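Local atomic coordinates of UDP-glucose 6-dehydrogenase (Pyrobaculum islandicum, PDB entry 3VTF), a protein that probably catalyses the NAD-dependent oxidation of UDP-glucose to UDP-glucuronate, reducing two NAD molecules for each sugar oxidised. Residues Ala276-Gly281 against Glu439-Ala444; Asp393-Leu398 against Glu414-Arg419; Ala407-Gln412 against Arg427-Ala432; Lys421-Gly426 against Arg433-Tyr438. All coordinates share one frame; numbering follows the deposited sequence.

How the contacts relate
All four contacts lie in or beside the C-terminal parallel sheet of Rossmann type. Contact 4 pairs its last two strands, and contact 1 carries the end of the final strand across to the loop 276-281, which holds the ribose of UDP-glucose. Contact 3 bridges the loops that follow strands 403-406 and 422-425, and its Arg427 both touches the ligand and bonds to contact 1, with Arg427 NH2 3.0 Å from Gly279 O. Contact 2 ties the helix 394-400 to residues 414-419; its centre is about 20 Å from that of contact 1 and about 11 Å from those of contacts 3 and 4. Tyr418 N of contact 2 meets Glu434 OE2 of contact 4 at 2.8 Å.

Contact 1 (Ala276-Gly281 against Glu439-Ala444). With UPG (uridine-5'-diphosphate-glucose), chain B.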
# COMPACT_ATOMS: atom_id res chain seq x y z
N ALA A 276 -6.68 -2.05 11.04
CA ALA A 276 -6.34 -3.37 11.53
C ALA A 276 -7.57 -3.90 12.26
O ALA A 276 -8.41 -3.14 12.73
CB ALA A 276 -5.18 -3.22 12.51
N GLY A 277 -7.69 -5.21 12.34
CA GLY A 277 -8.81 -5.86 13.06
C GLY A 277 -9.06 -7.25 12.52
O GLY A 277 -8.12 -7.98 12.23
N LEU A 278 -10.34 -7.63 12.47
CA LEU A 278 -10.68 -9.00 12.11
C LEU A 278 -10.45 -9.35 10.66
O LEU A 278 -10.56 -10.53 10.29
CB LEU A 278 -12.15 -9.28 12.42
CG LEU A 278 -12.58 -9.44 13.86
CD1 LEU A 278 -14.05 -9.88 13.78
CD2 LEU A 278 -11.79 -10.62 14.39
N GLY A 279 -10.15 -8.35 9.85
CA GLY A 279 -9.82 -8.55 8.41
C GLY A 279 -10.95 -8.17 7.50
O GLY A 279 -11.99 -7.63 7.98
N PHE A 280 -10.85 -8.51 6.21
CA PHE A 280 -11.94 -8.06 5.27
C PHE A 280 -12.89 -9.20 4.99
O PHE A 280 -12.44 -10.37 4.83
CB PHE A 280 -11.30 -7.50 3.97
CG PHE A 280 -10.14 -8.37 3.43
CD1 PHE A 280 -10.40 -9.44 2.56
CD2 PHE A 280 -8.81 -8.12 3.77
CE1 PHE A 280 -9.41 -10.24 2.05
CE2 PHE A 280 -7.78 -8.91 3.28
CZ PHE A 280 -8.08 -10.02 2.42
N GLY A 281 -14.20 -8.89 4.90
CA GLY A 281 -15.17 -9.85 4.45
C GLY A 281 -15.89 -9.24 3.22
O GLY A 281 -15.31 -8.42 2.46
N GLU A 439 -8.92 -7.06 25.00
CA GLU A 439 -7.90 -7.55 24.10
C GLU A 439 -8.18 -6.98 22.67
O GLU A 439 -9.10 -7.40 22.06
CB GLU A 439 -8.01 -9.04 24.05
CG GLU A 439 -7.53 -9.77 25.29
CD GLU A 439 -6.02 -9.83 25.41
OE1 GLU A 439 -5.29 -9.37 24.48
OE2 GLU A 439 -5.56 -10.29 26.49
N GLY A 440 -7.32 -6.13 22.16
CA GLY A 440 -7.40 -5.74 20.73
C GLY A 440 -6.95 -6.92 19.87
O GLY A 440 -6.00 -7.66 20.22
N VAL A 441 -7.63 -7.14 18.76
CA VAL A 441 -7.29 -8.30 17.93
C VAL A 441 -5.91 -8.06 17.29
O VAL A 441 -5.20 -9.03 17.04
CB VAL A 441 -8.34 -8.59 16.82
CG1 VAL A 441 -7.93 -9.81 16.03
CG2 VAL A 441 -9.65 -9.01 17.50
N ALA A 442 -5.56 -6.78 17.04
CA ALA A 442 -4.31 -6.46 16.34
C ALA A 442 -3.74 -5.18 16.87
O ALA A 442 -3.14 -4.31 16.14
CB ALA A 442 -4.66 -6.36 14.84
N TRP A 443 -3.91 -4.96 18.17
CA TRP A 443 -3.25 -3.82 18.81
C TRP A 443 -3.31 -4.14 20.30
O TRP A 443 -4.07 -5.02 20.75
CB TRP A 443 -3.98 -2.47 18.56
CG TRP A 443 -5.48 -2.56 18.80
CD1 TRP A 443 -6.18 -2.27 19.97
CD2 TRP A 443 -6.51 -3.05 17.88
NE1 TRP A 443 -7.54 -2.49 19.81
CE2 TRP A 443 -7.79 -2.99 18.60
CE3 TRP A 443 -6.50 -3.45 16.54
CZ2 TRP A 443 -8.99 -3.35 18.01
CZ3 TRP A 443 -7.70 -3.88 15.96
CH2 TRP A 443 -8.94 -3.79 16.67
N ALA A 444 -2.54 -3.38 21.07
CA ALA A 444 -2.71 -3.41 22.55
C ALA A 444 -3.68 -2.32 22.93
O ALA A 444 -3.80 -1.28 22.22
CB ALA A 444 -1.36 -3.17 23.19
OXT ALA A 444 -4.38 -2.44 23.95
N1 UPG B . -12.04 -3.23 6.12
C2 UPG B . -11.04 -3.42 7.12
N3 UPG B . -10.19 -2.43 7.39
C4 UPG B . -10.24 -1.26 6.66
C5 UPG B . -11.21 -1.02 5.62
C6 UPG B . -12.09 -2.10 5.35
O2 UPG B . -10.96 -4.51 7.78
O4 UPG B . -9.38 -0.35 6.92
C1C UPG B . -12.91 -4.40 5.87
C2C UPG B . -14.37 -3.99 5.98
O2C UPG B . -14.87 -4.12 7.30
C3C UPG B . -15.06 -4.98 5.02
C4C UPG B . -14.01 -5.24 3.93
O4C UPG B . -12.78 -4.71 4.46
O3C UPG B . -15.22 -6.26 5.69
C5C UPG B . -14.32 -4.51 2.60
O5C UPG B . -14.75 -3.18 2.92
PA UPG B . -15.19 -2.13 1.68
O1A UPG B . -13.97 -1.84 0.75
O2A UPG B . -16.06 -1.01 2.29
O3A UPG B . -16.36 -3.03 1.02
PB UPG B . -16.79 -3.29 -0.54
O1B UPG B . -18.20 -2.78 -0.71
O2B UPG B . -16.56 -4.82 -0.50
O3B UPG B . -15.90 -2.44 -1.56
C1' UPG B . -14.77 -3.05 -2.25
C2' UPG B . -13.90 -1.91 -2.75
C3' UPG B . -14.65 -1.21 -3.90
C4' UPG B . -14.95 -2.27 -4.98
C5' UPG B . -15.96 -3.32 -4.35
C6' UPG B . -16.37 -4.51 -5.25
O2' UPG B . -13.90 -1.06 -1.54
O3' UPG B . -13.78 -0.21 -4.41
O4' UPG B . -15.65 -1.60 -6.05
O5' UPG B . -15.16 -3.93 -3.30
O6' UPG B . -15.30 -4.81 -6.17
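Ala276 and Ala442 meet methyl to methyl, CB to CB at 3.9 Å, bumps small enough to allow the loop and the C-terminal tail to lie close: Gly277 CA and Ala442 CA are 5.6 Å apart. Next to the methyls the rim of the Trp443 indole fits the hollow at Gly277, whose CA stands 3.7 Å from CZ3, at the ring edge and near its plane. Ala276 O approaches Trp443 CZ3 obliquely, at 3.4 Å. Glycine also suits the backbone here (phi 155°, psi -143°), where a side chain would collide with the carbonyl oxygen of Ala276. The tail continues strand 437-440, an outermost strand of the C-terminal parallel sheet, whose 321456 order is that of a Rossmann fold, whereas the loop joins two helices of the central part of the enzyme. With chi1 at 47°, Trp443 folds back over its own tail, and one ring face rests on Gly440 CA, which lies close because no side chain intervenes. Trp443 NE1 is bonded to Tyr438 OH. On the Val441 side, two branched side chains cross at about a right angle, Leu278 CD2 touching Val441 CG2 at 4.1 Å; both also pack on Ala320 of helix 304-328. Farther along the loop, Gly281 N gives a nearly straight 2.9 Å hydrogen bond to O3C of UDP-glucose, and Phe280 CB lies 3.2 Å from the ribose oxygen O4C.

Contact 2 (Asp393-Leu398 against Glu414-Arg419); sequences DPQALL and EGLDYR
The Gln395 amide works through its edge, both of its polar atoms engaging the backbone of Asp417, while the Tyr418 ring receives an off-centre CH-pi contact from Leu398 CD1, 4.3 Å from its centroid and 28° off the normal. The helix that carries Gln395 and Leu398, 394-400, is the connection of a beta-alpha-beta crossover from strand 389-390 to strand 403-406 in the Rossmann-type sheet, and here its N-terminal part is joined to the loop preceding strand 422-425. Asp417 N gives a 2.8 Å bond to Gln395 OE1, and Gln395 NE2 returns one of 3.2 Å to Asp417 O; each acceptor is met on a lone pair in its carbonyl plane. This two-bond grip fixes the rotation of the amide, and the side chain, bent at chi2 (60°), is long enough to bring it to the loop. NE2 is also bonded to Asp399 OD1. Beside the amide the contact is apolar: Leu416 packs on the helix, its CD1 3.9 Å from Pro394 CB and its CB 3.8 Å from Leu398 CD1. Proline suits the first turn of a helix, where no earlier carbonyl calls for its nitrogen, and Asp393 before it is the N-cap, its OD1 accepting from Gln395 N. The Asp417 carboxylate turns to its own loop instead. Arg419 N closes an Asx turn on Asp417 OD1 at 3.0 Å; Arg419 NE, 2.8 Å from Asp417 OD1 on the opposite face, and Arg419 NH1, 3.0 Å from Asp417 OD2, form a side-on salt bridge.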
# COMPACT_ATOMS: atom_id res chain seq x y z
N ASP A 393 -31.39 -6.37 21.60
CA ASP A 393 -30.77 -5.15 22.24
C ASP A 393 -29.28 -5.46 22.53
O ASP A 393 -28.98 -6.40 23.27
CB ASP A 393 -31.49 -4.85 23.55
CG ASP A 393 -31.00 -3.57 24.23
OD1 ASP A 393 -29.81 -3.14 24.12
OD2 ASP A 393 -31.85 -2.99 24.91
N PRO A 394 -28.36 -4.70 21.95
CA PRO A 394 -26.91 -5.06 22.10
C PRO A 394 -26.45 -4.95 23.55
O PRO A 394 -25.59 -5.74 23.99
CB PRO A 394 -26.21 -4.08 21.17
CG PRO A 394 -27.13 -2.89 21.16
CD PRO A 394 -28.54 -3.43 21.27
N GLN A 395 -27.05 -4.03 24.33
CA GLN A 395 -26.70 -3.91 25.78
C GLN A 395 -27.14 -5.15 26.51
O GLN A 395 -26.41 -5.72 27.37
CB GLN A 395 -27.27 -2.60 26.44
CG GLN A 395 -26.70 -2.41 27.87
CD GLN A 395 -25.16 -2.27 27.87
OE1 GLN A 395 -24.64 -1.36 27.31
NE2 GLN A 395 -24.47 -3.19 28.51
N ALA A 396 -28.36 -5.60 26.17
CA ALA A 396 -28.91 -6.81 26.73
C ALA A 396 -28.03 -8.00 26.38
O ALA A 396 -27.85 -8.92 27.18
CB ALA A 396 -30.33 -7.03 26.21
N LEU A 397 -27.47 -7.99 25.16
CA LEU A 397 -26.51 -9.07 24.79
C LEU A 397 -25.28 -9.00 25.73
O LEU A 397 -24.87 -10.00 26.29
CB LEU A 397 -26.08 -8.95 23.30
CG LEU A 397 -24.96 -9.93 22.84
CD1 LEU A 397 -25.05 -10.22 21.32
CD2 LEU A 397 -23.56 -9.35 23.22
N LEU A 398 -24.70 -7.81 25.91
CA LEU A 398 -23.51 -7.70 26.81
C LEU A 398 -23.81 -8.20 28.23
O LEU A 398 -23.03 -8.94 28.85
CB LEU A 398 -23.06 -6.26 26.89
CG LEU A 398 -22.45 -5.63 25.65
CD1 LEU A 398 -22.08 -4.19 25.88
CD2 LEU A 398 -21.20 -6.49 25.38
N GLU A 414 -20.35 2.15 20.03
CA GLU A 414 -19.45 3.04 20.72
C GLU A 414 -20.01 3.54 22.05
O GLU A 414 -19.28 3.98 22.90
CB GLU A 414 -19.03 4.18 19.80
CG GLU A 414 -17.83 3.84 18.94
CD GLU A 414 -16.51 3.97 19.68
OE1 GLU A 414 -16.48 3.97 20.94
OE2 GLU A 414 -15.49 4.10 18.98
N GLY A 415 -21.32 3.51 22.18
CA GLY A 415 -21.98 4.01 23.36
C GLY A 415 -22.42 2.97 24.36
O GLY A 415 -23.18 3.29 25.25
N LEU A 416 -22.01 1.73 24.19
CA LEU A 416 -22.47 0.70 25.09
C LEU A 416 -21.67 0.65 26.43
O LEU A 416 -20.57 1.24 26.53
CB LEU A 416 -22.42 -0.69 24.40
CG LEU A 416 -23.24 -0.93 23.12
CD1 LEU A 416 -22.98 -2.36 22.59
CD2 LEU A 416 -24.73 -0.81 23.51
N ASP A 417 -22.15 -0.16 27.38
CA ASP A 417 -21.50 -0.25 28.69
C ASP A 417 -20.79 -1.57 28.74
O ASP A 417 -21.39 -2.60 28.91
CB ASP A 417 -22.54 -0.14 29.82
CG ASP A 417 -21.89 -0.16 31.20
OD1 ASP A 417 -20.63 -0.32 31.30
OD2 ASP A 417 -22.61 -0.10 32.19
N TYR A 418 -19.48 -1.56 28.55
CA TYR A 418 -18.70 -2.78 28.51
C TYR A 418 -18.06 -3.11 29.86
O TYR A 418 -17.25 -4.00 29.94
CB TYR A 418 -17.58 -2.70 27.46
CG TYR A 418 -18.03 -2.52 26.03
CD1 TYR A 418 -18.31 -3.60 25.22
CD2 TYR A 418 -18.13 -1.25 25.49
CE1 TYR A 418 -18.71 -3.42 23.92
CE2 TYR A 418 -18.52 -1.06 24.19
CZ TYR A 418 -18.81 -2.15 23.41
OH TYR A 418 -19.19 -1.94 22.12
N ARG A 419 -18.43 -2.38 30.90
CA ARG A 419 -17.76 -2.54 32.18
C ARG A 419 -17.96 -3.93 32.75
O ARG A 419 -19.05 -4.46 32.73
CB ARG A 419 -18.19 -1.44 33.16
CG ARG A 419 -17.72 -0.07 32.74
CD ARG A 419 -18.28 1.05 33.58
NE ARG A 419 -19.73 1.13 33.55
CZ ARG A 419 -20.42 2.06 34.18
NH1 ARG A 419 -21.73 2.09 34.12
NH2 ARG A 419 -19.77 2.98 34.88

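Contact 3 (Ala407-Gln412 against Arg427-Ala432); sequences ATAWPQ and RYVKKA
Arg427 lies along the backbone of Ala407 and Thr408, its aliphatic part against the chain and its guanidinium turned edge-on to Ala407 O. The bend at chi2 (-70°) brings the chain round so that Arg427 NE can give Ala407 O a hydrogen bond of 2.8 Å, almost straight at 172°. The oxygen lies in the guanidinium plane, but NE stands well above the plane of the carbonyl, which is therefore met off its lone pairs. Nearer the backbone, Arg427 CG rests 3.8 Å from Thr408 N. Ala409, at the centre of an inverse gamma turn, directs its methyl to the opposing loop, with CB 3.9 Å from Arg427 CB and 4.4 Å from Val429 CG2; a residue this small lets the two loops come close. Thr408 points away and bonds through OG1 to Ala342 O. Arginine suits its place because one side chain serves several partners: NE holds this loop, NH2 bonds to Gly279 O, and the side chain touches the bound nucleotide sugar. The loops follow strands 403-406 and 422-425, neighbours in a parallel sheet; the C-terminal ends of the strands are where Rossmann-type domains usually bind ligands, and here Arg427 contributes to the UDP-glucose site.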
# COMPACT_ATOMS: atom_id res chain seq x y z
N ALA A 407 -17.25 -7.48 16.15
CA ALA A 407 -16.88 -7.87 14.79
C ALA A 407 -17.29 -6.87 13.71
O ALA A 407 -16.76 -6.91 12.60
CB ALA A 407 -17.45 -9.31 14.48
N THR A 408 -18.15 -5.89 14.04
CA THR A 408 -18.45 -4.81 13.11
C THR A 408 -18.67 -3.53 13.95
O THR A 408 -19.36 -3.56 14.92
CB THR A 408 -19.79 -5.06 12.40
OG1 THR A 408 -19.82 -6.39 11.87
CG2 THR A 408 -20.04 -4.04 11.24
N ALA A 409 -17.97 -2.48 13.63
CA ALA A 409 -18.01 -1.25 14.46
C ALA A 409 -19.26 -0.44 14.08
O ALA A 409 -19.15 0.60 13.49
CB ALA A 409 -16.77 -0.41 14.22
N TRP A 410 -20.46 -0.97 14.38
CA TRP A 410 -21.70 -0.16 14.20
C TRP A 410 -21.56 1.06 15.15
O TRP A 410 -21.19 0.84 16.30
CB TRP A 410 -22.90 -0.99 14.61
CG TRP A 410 -23.28 -1.95 13.53
CD1 TRP A 410 -22.91 -3.30 13.38
CD2 TRP A 410 -24.13 -1.63 12.38
NE1 TRP A 410 -23.44 -3.81 12.23
CE2 TRP A 410 -24.21 -2.84 11.59
CE3 TRP A 410 -24.85 -0.49 11.99
CZ2 TRP A 410 -24.98 -2.89 10.41
CZ3 TRP A 410 -25.64 -0.56 10.82
CH2 TRP A 410 -25.70 -1.74 10.06
N PRO A 411 -21.87 2.31 14.70
CA PRO A 411 -21.78 3.49 15.59
C PRO A 411 -22.51 3.29 16.91
O PRO A 411 -21.96 3.74 17.96
CB PRO A 411 -22.37 4.64 14.72
CG PRO A 411 -22.06 4.19 13.29
CD PRO A 411 -22.29 2.70 13.33
N GLN A 412 -23.65 2.58 16.94
CA GLN A 412 -24.29 2.40 18.24
C GLN A 412 -23.46 1.59 19.25
O GLN A 412 -23.76 1.54 20.47
CB GLN A 412 -25.68 1.76 18.10
CG GLN A 412 -25.74 0.28 17.75
CD GLN A 412 -27.14 -0.12 17.24
OE1 GLN A 412 -27.62 0.45 16.24
NE2 GLN A 412 -27.81 -1.07 17.91
N ARG A 427 -12.57 -4.57 15.89
CA ARG A 427 -12.76 -3.38 15.06
C ARG A 427 -12.34 -2.01 15.62
O ARG A 427 -12.62 -1.02 14.97
CB ARG A 427 -14.21 -3.31 14.57
CG ARG A 427 -14.64 -4.50 13.76
CD ARG A 427 -13.96 -4.54 12.41
NE ARG A 427 -14.41 -5.68 11.63
CZ ARG A 427 -13.76 -6.19 10.60
NH1 ARG A 427 -12.62 -5.67 10.21
NH2 ARG A 427 -14.25 -7.22 9.96
N TYR A 428 -11.66 -1.96 16.76
CA TYR A 428 -11.29 -0.69 17.39
C TYR A 428 -12.43 0.20 17.85
O TYR A 428 -12.79 1.13 17.17
CB TYR A 428 -10.34 0.11 16.52
CG TYR A 428 -9.42 1.02 17.28
CD1 TYR A 428 -8.26 0.55 17.83
CD2 TYR A 428 -9.71 2.36 17.42
CE1 TYR A 428 -7.40 1.38 18.52
CE2 TYR A 428 -8.87 3.20 18.12
CZ TYR A 428 -7.71 2.70 18.67
OH TYR A 428 -6.85 3.51 19.35
N VAL A 429 -13.05 -0.17 18.96
CA VAL A 429 -14.03 0.68 19.60
C VAL A 429 -13.47 1.24 20.92
O VAL A 429 -13.28 0.51 21.87
CB VAL A 429 -15.32 -0.12 19.86
CG1 VAL A 429 -16.36 0.72 20.56
CG2 VAL A 429 -15.86 -0.68 18.55
N LYS A 430 -13.23 2.55 20.96
CA LYS A 430 -12.47 3.21 22.06
C LYS A 430 -13.14 2.98 23.43
O LYS A 430 -12.47 2.65 24.42
CB LYS A 430 -12.31 4.74 21.80
CG LYS A 430 -11.50 5.13 20.55
CD LYS A 430 -10.61 6.34 20.81
CE LYS A 430 -9.45 6.42 19.81
NZ LYS A 430 -9.88 6.91 18.47
N LYS A 431 -14.47 3.07 23.43
CA LYS A 431 -15.25 2.84 24.66
C LYS A 431 -15.06 1.47 25.30
O LYS A 431 -15.11 1.37 26.57
CB LYS A 431 -16.74 3.15 24.51
CG LYS A 431 -17.24 3.90 25.80
CD LYS A 431 -18.73 3.98 25.88
CE LYS A 431 -19.29 4.47 27.21
NZ LYS A 431 -19.55 3.23 27.95
N ALA A 432 -14.75 0.45 24.51
CA ALA A 432 -14.62 -0.92 24.99
C ALA A 432 -13.44 -1.13 25.95
O ALA A 432 -13.38 -2.11 26.64
CB ALA A 432 -14.59 -1.92 23.85

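Contact 4 (Lys421-Gly426 against Arg433-Tyr438); sequences KVVVDG and REAKIY
Strands 422-425 and 437-440 run parallel, Val422 bridging to Ile437 and Val423 to Tyr438, with Val423 N giving Ile437 O a 2.9 Å bond and Ile437 N giving Lys421 O one of 3.2 Å. Valine and isoleucine, branched at CB, suit the extended chain. Val422 and Ile437 lie side by side, CG1 to CB at 4.2 Å, on the face that meets helix 304-328. On the other face Val423 CG2 packs against Ala435 CB at 3.5 Å. This is the last step of the parallel sheet of the Rossmann-type UDP-binding domain; the two strands are joined by a loop that includes a short 3-10 segment, with no crossover helix between them. Tyr438, with CG anti to its N (chi1 179°), reaches across to Asp425 on the neighbouring strand, two residues beyond its bridge partner Val423, and its hydroxyl donates to Asp425 OD2 at a short 2.5 Å. The bond falls on the anti side of the carboxylate, whose plane is turned 72° from the ring. Asp425, which is buried, has a second partner: Val429 N bonds to its OD2. Arg433 CG sits over the centre of one face of the Tyr438 ring.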
# COMPACT_ATOMS: atom_id res chain seq x y z
N LYS A 421 -16.84 -6.62 31.59
CA LYS A 421 -16.92 -7.69 30.59
C LYS A 421 -15.52 -8.04 30.07
O LYS A 421 -14.58 -7.27 30.24
CB LYS A 421 -17.83 -7.28 29.44
CG LYS A 421 -19.32 -7.07 29.84
CD LYS A 421 -20.00 -8.33 30.35
CE LYS A 421 -21.31 -7.95 30.99
NZ LYS A 421 -21.92 -9.22 31.43
N VAL A 422 -15.40 -9.21 29.46
CA VAL A 422 -14.18 -9.62 28.76
C VAL A 422 -14.45 -9.35 27.27
O VAL A 422 -15.39 -9.90 26.73
CB VAL A 422 -13.91 -11.11 28.98
CG1 VAL A 422 -12.65 -11.51 28.15
CG2 VAL A 422 -13.72 -11.36 30.50
N VAL A 423 -13.67 -8.46 26.65
CA VAL A 423 -13.97 -8.02 25.32
C VAL A 423 -12.72 -8.29 24.49
O VAL A 423 -11.61 -7.84 24.84
CB VAL A 423 -14.25 -6.52 25.27
CG1 VAL A 423 -14.43 -5.98 23.85
CG2 VAL A 423 -15.45 -6.17 26.14
N VAL A 424 -12.94 -8.95 23.35
CA VAL A 424 -11.89 -9.08 22.29
C VAL A 424 -12.42 -8.15 21.21
O VAL A 424 -13.50 -8.40 20.63
CB VAL A 424 -11.78 -10.54 21.82
CG1 VAL A 424 -10.96 -10.63 20.55
CG2 VAL A 424 -11.15 -11.43 22.93
N ASP A 425 -11.72 -7.05 21.00
CA ASP A 425 -12.19 -6.00 20.10
C ASP A 425 -11.61 -6.23 18.69
O ASP A 425 -10.35 -6.14 18.45
CB ASP A 425 -11.67 -4.66 20.60
CG ASP A 425 -12.17 -3.50 19.82
OD1 ASP A 425 -12.89 -3.70 18.82
OD2 ASP A 425 -11.85 -2.34 20.18
N GLY A 426 -12.50 -6.53 17.74
CA GLY A 426 -11.98 -6.83 16.37
C GLY A 426 -12.00 -5.69 15.45
O GLY A 426 -11.61 -5.87 14.29
N ARG A 433 -12.52 -0.20 25.95
CA ARG A 433 -11.35 -0.23 26.82
C ARG A 433 -11.72 -0.20 28.31
O ARG A 433 -10.93 -0.52 29.17
CB ARG A 433 -10.40 0.90 26.49
CG ARG A 433 -9.57 0.67 25.27
CD ARG A 433 -8.25 1.39 25.33
NE ARG A 433 -7.54 1.24 24.06
CZ ARG A 433 -6.58 0.37 23.84
NH1 ARG A 433 -6.01 0.32 22.66
NH2 ARG A 433 -6.19 -0.45 24.79
N GLU A 434 -12.94 0.24 28.59
CA GLU A 434 -13.49 0.26 29.93
C GLU A 434 -13.78 -1.14 30.48
O GLU A 434 -14.09 -1.30 31.63
CB GLU A 434 -14.75 1.14 29.98
CG GLU A 434 -16.02 0.43 29.60
CD GLU A 434 -17.14 1.37 29.23
OE1 GLU A 434 -16.91 2.58 29.25
OE2 GLU A 434 -18.23 0.90 28.93
N ALA A 435 -13.73 -2.14 29.60
CA ALA A 435 -13.98 -3.56 29.94
C ALA A 435 -13.12 -4.06 31.06
O ALA A 435 -12.05 -3.51 31.26
CB ALA A 435 -13.74 -4.42 28.71
N LYS A 436 -13.50 -5.14 31.74
CA LYS A 436 -12.58 -5.75 32.75
C LYS A 436 -11.29 -6.27 32.09
O LYS A 436 -10.18 -6.10 32.58
CB LYS A 436 -13.26 -6.94 33.43
CG LYS A 436 -12.33 -7.62 34.48
CD LYS A 436 -13.04 -8.75 35.27
CE LYS A 436 -13.31 -10.01 34.47
NZ LYS A 436 -14.72 -10.16 33.97
N ILE A 437 -11.47 -6.98 30.97
CA ILE A 437 -10.29 -7.43 30.17
C ILE A 437 -10.55 -6.90 28.70
O ILE A 437 -11.62 -7.14 28.16
CB ILE A 437 -10.13 -8.94 30.26
CG1 ILE A 437 -9.67 -9.39 31.69
CG2 ILE A 437 -9.06 -9.42 29.29
CD1 ILE A 437 -9.82 -10.91 31.94
N TYR A 438 -9.64 -6.08 28.17
CA TYR A 438 -9.73 -5.59 26.82
C TYR A 438 -8.59 -6.26 26.02
O TYR A 438 -7.40 -6.01 26.34
CB TYR A 438 -9.59 -4.09 26.84
CG TYR A 438 -9.64 -3.50 25.43
CD1 TYR A 438 -10.87 -3.36 24.74
CD2 TYR A 438 -8.45 -3.15 24.77
CE1 TYR A 438 -10.91 -2.86 23.46
CE2 TYR A 438 -8.48 -2.69 23.45
CZ TYR A 438 -9.74 -2.50 22.84
OH TYR A 438 -9.76 -2.02 21.52